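Ketol-acid reductoisomerase (uncultured archaeon GZfos26G2, PDB 4XDY) catalyses, preferring NADH, the magnesium-dependent methyl migration of (S)-2-acetolactate and reduction of the rearranged product to (R)-2,3-dihydroxy-isovalerate in branched-chain amino acid biosynthesis. Local coordinates at the interface of chains A and B. Coordinates in Å, arbitrary orientation; residue numbers count along the deposited sequence, not the author numbering. Chains: chain A/B, Ketol-acid reductoisomerase.

The interface of chains A and B. Residues chain A 210-211, 232, 236; chain B 202, 206-207, 210.
B:Val202 packs its branched side chain chiefly against A:Cys232 and A:Met236, in an apolar patch of the homodimer interface between the helical, knotted C-terminal domains typical of ketol-acid reductoisomerases. The valine sits near the end of helix 188-203 of chain B; its chain A neighbours belong to helices 205-220 and 225-254.

The two valine methyls divide the packing. CG1, anti to the backbone N (chi1 -179°), points towards helix 225-254, where it lies 3.8 Å from A:Met236 CE and also 3.8 Å from the carbonyl O of A:Cys232. CG2 turns instead to the cysteine sulfur, 4.1 Å from A:Cys232 SG. The backbone of A:Met211 borders the valine more loosely, its CA 4.5 Å from B:Val202 CG1.

A:Met236 meets the valine with its thioether end. Its chain leaves the helix with CG anti to the backbone N (chi1 -177°), then bends at chi2 and chi3, which brings the terminal methyl round to B:Val202 and sets the two side chains at about a right angle. Its SD, one bond back, faces a different residue, standing 4.1 Å from B:Leu207 CD1. The methionine tip thereby spans both chain B helices, 188-203 and 205-220.

Methyl groups also pack against backbone. Over the start of helix 205-220 of chain B, A:Leu210 CD2 lies 3.8 Å from B:Gly206 C, the carbonyl carbon. The same methyl is near the backbone N of B:Leu207, while CD1 lies beside the glycine CA. With no side chain on B:Gly206, the leucine rests directly on the main chain. The carbonyl oxygen of B:Val202 is bordered by two methyls, A:Leu210 CD2 and A:Met236 CE, the latter 3.6 Å from O.

Close to the two-fold axis, the equivalent leucines of the two subunits face each other more distantly, A:Leu210 CD2 being 4.4 Å from B:Leu210 CD2.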
loop_
_atom_site.group_PDB
_atom_site.type_symbol
_atom_site.label_atom_id
_atom_site.label_comp_id
_atom_site.label_asym_id
_atom_site.label_seq_id
_atom_site.Cartn_x
_atom_site.Cartn_y
_atom_site.Cartn_z
ATOM N N LEU A 210 -9.607 -7.865 1.883
ATOM C CA LEU A 210 -10.151 -6.872 0.962
ATOM C C LEU A 210 -9.709 -7.146 -0.498
ATOM O O LEU A 210 -10.582 -7.242 -1.415
ATOM C CB LEU A 210 -9.807 -5.470 1.372
ATOM C CG LEU A 210 -10.261 -4.335 0.458
ATOM C CD1 LEU A 210 -11.740 -4.133 0.503
ATOM C CD2 LEU A 210 -9.520 -3.075 0.823
ATOM N N MET A 211 -8.419 -7.249 -0.715
ATOM C CA MET A 211 -7.935 -7.546 -2.047
ATOM C C MET A 211 -8.443 -8.897 -2.590
ATOM O O MET A 211 -8.837 -8.956 -3.768
ATOM C CB MET A 211 -6.427 -7.523 -2.035
ATOM C CG MET A 211 -5.866 -6.125 -1.878
ATOM S SD MET A 211 -4.049 -6.052 -2.077
ATOM C CE MET A 211 -3.659 -7.289 -0.901
ATOM N N CYS A 232 -6.705 -5.007 -8.421
ATOM C CA CYS A 232 -6.945 -5.161 -6.989
ATOM C C CYS A 232 -5.673 -5.280 -6.159
ATOM O O CYS A 232 -5.720 -5.072 -4.973
ATOM C CB CYS A 232 -7.831 -6.372 -6.719
ATOM S SG CYS A 232 -9.491 -6.330 -7.400
ATOM N N MET A 236 -2.741 -1.342 -5.797
ATOM C CA MET A 236 -2.906 -0.957 -4.394
ATOM C C MET A 236 -1.680 -0.278 -3.828
ATOM O O MET A 236 -1.775 0.712 -3.057
ATOM C CB MET A 236 -3.237 -2.162 -3.581
ATOM C CG MET A 236 -3.525 -1.946 -2.105
ATOM S SD MET A 236 -5.073 -0.982 -1.834
ATOM C CE MET A 236 -6.182 -2.336 -1.791
ATOM N N VAL B 202 -12.163 -1.427 -3.729
ATOM C CA VAL B 202 -10.885 -1.964 -3.326
ATOM C C VAL B 202 -9.843 -0.868 -3.092
ATOM O O VAL B 202 -9.391 -0.670 -1.963
ATOM C CB VAL B 202 -10.363 -3.072 -4.292
ATOM C CG1 VAL B 202 -9.074 -3.630 -3.844
ATOM C CG2 VAL B 202 -11.340 -4.200 -4.430
ATOM N N GLY B 206 -12.701 1.054 -0.701
ATOM C CA GLY B 206 -12.407 -0.045 0.211
ATOM C C GLY B 206 -11.225 0.277 1.154
ATOM O O GLY B 206 -11.362 0.169 2.412
ATOM N N LEU B 207 -10.136 0.707 0.571
ATOM C CA LEU B 207 -8.916 0.991 1.328
ATOM C C LEU B 207 -9.166 2.071 2.369
ATOM O O LEU B 207 -8.792 1.920 3.567
ATOM C CB LEU B 207 -7.816 1.427 0.364
ATOM C CG LEU B 207 -6.572 2.020 0.993
ATOM C CD1 LEU B 207 -5.831 0.945 1.755
ATOM C CD2 LEU B 207 -5.713 2.785 -0.006
ATOM N N LEU B 210 -11.485 1.022 5.123
ATOM C CA LEU B 210 -10.839 0.050 6.010
ATOM C C LEU B 210 -9.934 0.794 7.012
ATOM O O LEU B 210 -9.992 0.514 8.240
ATOM C CB LEU B 210 -10.043 -0.974 5.205
ATOM C CG LEU B 210 -9.263 -1.979 5.989
ATOM C CD1 LEU B 210 -10.174 -2.998 6.672
ATOM C CD2 LEU B 210 -8.340 -2.747 5.050
#